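PDB 4DZ4: agmatinase from Burkholderia thailandensis, which probably catalyses the manganese-dependent hydrolysis of agmatine to putrescine and urea, as a member of the arginase family. Local coordinates for the interface of chains A and B and the interface of chains A and C. Coordinates in Å, arbitrary orientation; residue numbers count along the deposited sequence, not the author numbering. Chains: chain A/B/C, Agmatinase.

Contact 1: the interface of chains A and B. Residues chain A 15, 40-41, 101; chain B 15, 32, 40.
B:Val32 and B:Ile15 pack against the same side of A:Tyr40, the valine near the tip of the ring and the isoleucine near its root. The valine comes tip to tip: CG2 stands over the ring face, 3.7 Å from its centroid and displaced toward the rim, in a CH-pi contact. Its other methyl, CG1, lies 3.7 Å from A:Tyr40 CE2, so both branches of the fork bear on the ring. CG1 of this valine is anti to the backbone N (chi1 174°), which leaves CG2 beside that N and turned to the tyrosine.

B:Ile15 crosses the tyrosine side chain at about a right angle. Its CG2 meets A:Tyr40 CB at 3.7 Å and its CD1 meets the same CB at 3.8 Å, so both methyls of the isoleucine bear on one side of the methylene. With chi2 at 166° the chain is extended, and CD1 is carried out along the ring as far as CD1 of the tyrosine. The two-fold repeats this clasp with chains exchanged: A:Ile15 CG2 sits 3.8 Å from B:Tyr40 CB.

This tight part is wholly apolar, and no polar bond joins the chains here. At the margin the packing slackens. A:Thr41 and A:Tyr101 each lose about 4 Å² of surface to chain B, and their backbones come no nearer than 4.3 Å, measured from A:Thr41 N to B:Ile15 CD1.

In the fold, the isoleucine belongs to the short helix 13-16 and the tyrosine to strand 39-40, with A:Tyr101 in strand 98-103. The N-terminal region thus provides the core of the patch.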
# COMPACT_ATOMS: atom_id res chain seq x y z
N ILE A 15 -30.42 0.55 -10.34
CA ILE A 15 -31.11 -0.64 -10.81
C ILE A 15 -32.61 -0.57 -10.48
O ILE A 15 -33.37 -1.49 -10.79
CB ILE A 15 -30.49 -1.95 -10.25
CG1 ILE A 15 -30.57 -1.98 -8.70
CG2 ILE A 15 -29.06 -2.13 -10.79
CD1 ILE A 15 -30.28 -3.33 -8.04
N TYR A 40 -28.31 1.66 -14.99
CA TYR A 40 -27.65 0.66 -15.81
C TYR A 40 -28.65 0.16 -16.85
O TYR A 40 -29.64 -0.47 -16.50
CB TYR A 40 -27.25 -0.54 -14.94
CG TYR A 40 -25.81 -0.54 -14.43
CD1 TYR A 40 -24.73 -0.20 -15.25
CD2 TYR A 40 -25.55 -0.97 -13.12
CE1 TYR A 40 -23.41 -0.22 -14.77
CE2 TYR A 40 -24.24 -1.02 -12.63
CZ TYR A 40 -23.18 -0.67 -13.46
OH TYR A 40 -21.90 -0.73 -12.96
N THR A 41 -28.39 0.45 -18.12
CA THR A 41 -29.33 0.05 -19.18
C THR A 41 -28.66 0.13 -20.54
O THR A 41 -27.69 0.86 -20.72
CB THR A 41 -30.62 0.91 -19.18
OG1 THR A 41 -31.50 0.43 -20.21
CG2 THR A 41 -30.32 2.40 -19.44
N TYR A 101 -24.07 2.33 -19.70
CA TYR A 101 -24.27 1.23 -20.65
C TYR A 101 -23.59 -0.05 -20.19
O TYR A 101 -23.87 -1.13 -20.70
CB TYR A 101 -23.61 1.68 -21.96
CG TYR A 101 -23.68 0.77 -23.16
CD1 TYR A 101 -22.68 -0.18 -23.40
CD2 TYR A 101 -24.72 0.89 -24.06
CE1 TYR A 101 -22.73 -1.01 -24.50
CE2 TYR A 101 -24.78 0.06 -25.20
CZ TYR A 101 -23.77 -0.87 -25.41
OH TYR A 101 -23.83 -1.71 -26.52
N ILE B 15 -27.04 -7.11 -15.69
CA ILE B 15 -28.05 -6.13 -16.06
C ILE B 15 -28.76 -6.47 -17.38
O ILE B 15 -29.71 -5.79 -17.74
CB ILE B 15 -27.48 -4.67 -16.09
CG1 ILE B 15 -26.38 -4.48 -17.17
CG2 ILE B 15 -27.01 -4.27 -14.67
CD1 ILE B 15 -26.00 -3.03 -17.49
N VAL B 32 -20.50 -5.44 -15.15
CA VAL B 32 -21.19 -5.02 -13.90
C VAL B 32 -20.82 -5.96 -12.75
O VAL B 32 -20.82 -7.18 -12.90
CB VAL B 32 -22.71 -4.93 -14.07
CG1 VAL B 32 -23.37 -4.65 -12.72
CG2 VAL B 32 -23.07 -3.84 -15.08
N TYR B 40 -28.89 -8.26 -10.98
CA TYR B 40 -29.33 -7.20 -10.06
C TYR B 40 -30.83 -6.98 -10.17
O TYR B 40 -31.33 -6.53 -11.22
CB TYR B 40 -28.65 -5.88 -10.42
CG TYR B 40 -27.35 -5.57 -9.71
CD1 TYR B 40 -27.17 -5.82 -8.33
CD2 TYR B 40 -26.31 -4.94 -10.40
CE1 TYR B 40 -25.97 -5.51 -7.71
CE2 TYR B 40 -25.12 -4.58 -9.77
CZ TYR B 40 -24.96 -4.86 -8.43
OH TYR B 40 -23.79 -4.50 -7.82

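Contact 2: the interface of chains A and C. Residues chain A 254, 268-269, 272, 303-304, 307; chain C 251, 263-264.
The arginase-family signature segment, which begins around the manganese ligands C:Asp246 and C:Asp248, runs on through C:Asp251 to C:Ala263 and C:Gly264, and these three meet the start of helix 268-276 of chain A at A:Ser268. The serine hydroxyl OG lies 3.1 Å from C:Asp251 OD1, a distance that suits a hydrogen bond with the serine as donor. With chi1 at 54°, between the backbone N and the carbonyl carbon, OG points out at chain C and reaches the carboxylate. Water 1 adds a second link, 2.7 Å from A:Ser268 OG and 2.8 Å from C:Asp251 OD2. A bond from C:Gly264 N to the serine OG is weak. The same amide instead holds the carboxylate within chain C, meeting C:Asp251 OD1 at 2.7 Å nearly along the C-O axis, and so sets it for the serine.

Next to the serine, at the OD2 end of the carboxylate, A:Phe254 presents its ring edge, with CD1 3.3 Å from C:Asp251 OD2 and the two planes 69° apart. C:Ala263 plugs in beside this polar cluster: CB lies over the face of A:His307, 3.7 Å from the ring centroid, and 4.0 Å from A:Leu272 CD1.

In the fold, chain A lends the N-terminal turns of helix 268-276, one flank of helix 300-322 and the loop residue A:Phe254, while chain C inserts loop residues that follow its metal-binding aspartates.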
# COMPACT_ATOMS: atom_id res chain seq x y z
N PHE A 254 -1.00 14.15 -8.13
CA PHE A 254 -2.45 14.13 -8.23
C PHE A 254 -2.97 12.87 -8.90
O PHE A 254 -4.09 12.48 -8.66
CB PHE A 254 -2.96 15.33 -9.03
CG PHE A 254 -2.51 16.62 -8.47
CD1 PHE A 254 -3.26 17.28 -7.49
CD2 PHE A 254 -1.28 17.17 -8.87
CE1 PHE A 254 -2.81 18.47 -6.93
CE2 PHE A 254 -0.83 18.35 -8.30
CZ PHE A 254 -1.59 19.00 -7.32
N SER A 268 -5.19 18.97 -10.29
CA SER A 268 -6.62 18.79 -10.63
C SER A 268 -7.35 20.14 -10.62
O SER A 268 -8.27 20.31 -11.41
CB SER A 268 -7.30 17.78 -9.70
OG SER A 268 -7.12 18.14 -8.36
N ALA A 269 -6.94 21.08 -9.75
CA ALA A 269 -7.59 22.40 -9.71
C ALA A 269 -7.43 23.09 -11.07
O ALA A 269 -8.39 23.63 -11.60
CB ALA A 269 -7.04 23.28 -8.58
N LEU A 272 -9.56 21.08 -13.84
CA LEU A 272 -11.02 21.29 -13.70
C LEU A 272 -11.44 22.72 -14.00
O LEU A 272 -12.49 22.95 -14.60
CB LEU A 272 -11.50 20.83 -12.32
CG LEU A 272 -11.20 19.35 -12.07
CD1 LEU A 272 -11.45 19.05 -10.59
CD2 LEU A 272 -12.02 18.44 -13.02
N ILE A 303 -10.62 9.47 -8.56
CA ILE A 303 -11.48 10.58 -8.10
C ILE A 303 -11.32 11.79 -9.03
O ILE A 303 -12.31 12.35 -9.50
CB ILE A 303 -11.18 10.96 -6.64
CG1 ILE A 303 -11.65 9.80 -5.73
CG2 ILE A 303 -11.90 12.24 -6.25
CD1 ILE A 303 -11.20 9.93 -4.27
N ALA A 304 -10.08 12.14 -9.35
CA ALA A 304 -9.87 13.25 -10.30
C ALA A 304 -10.52 12.95 -11.66
O ALA A 304 -11.17 13.85 -12.25
CB ALA A 304 -8.37 13.56 -10.45
N HIS A 307 -14.24 13.38 -11.45
CA HIS A 307 -14.56 14.83 -11.46
C HIS A 307 -14.55 15.38 -12.87
O HIS A 307 -15.45 16.15 -13.25
CB HIS A 307 -13.55 15.62 -10.61
CG HIS A 307 -13.92 15.72 -9.13
ND1 HIS A 307 -14.54 16.81 -8.61
CD2 HIS A 307 -13.67 14.86 -8.07
CE1 HIS A 307 -14.67 16.65 -7.28
NE2 HIS A 307 -14.14 15.45 -6.94
N ASP C 251 -6.09 19.47 -1.11
CA ASP C 251 -6.36 18.56 -2.21
C ASP C 251 -5.99 17.11 -1.83
O ASP C 251 -5.11 16.92 -1.02
CB ASP C 251 -5.54 18.99 -3.42
CG ASP C 251 -5.97 18.26 -4.66
OD1 ASP C 251 -6.91 18.75 -5.30
OD2 ASP C 251 -5.40 17.17 -4.95
N ALA C 263 -11.56 16.57 -5.31
CA ALA C 263 -10.50 17.13 -6.16
C ALA C 263 -10.53 18.67 -6.19
O ALA C 263 -11.61 19.28 -6.05
CB ALA C 263 -10.62 16.61 -7.59
N GLY C 264 -9.36 19.26 -6.38
CA GLY C 264 -9.25 20.71 -6.69
C GLY C 264 -8.97 21.55 -5.45
O GLY C 264 -9.23 22.76 -5.46
O HOH W 1 -7.12 15.97 -6.83

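The C-alpha centres of contact 1 and contact 2 lie about 28 Å apart, and the two share no residues or secondary-structure elements. Chain A therefore uses separate surfaces: an N-terminal one toward chain B and a C-terminal one toward chain C. The first interface is two-fold symmetric, whereas the second is not an exact two-fold, so together they can extend the assembly beyond a dimer, in keeping with the six copies deposited, though the structure alone does not show whether this hexamer exists in solution. On the chain C side, contact 2 lies in the signature segment that also carries manganese ligands, so assembly might help steady it.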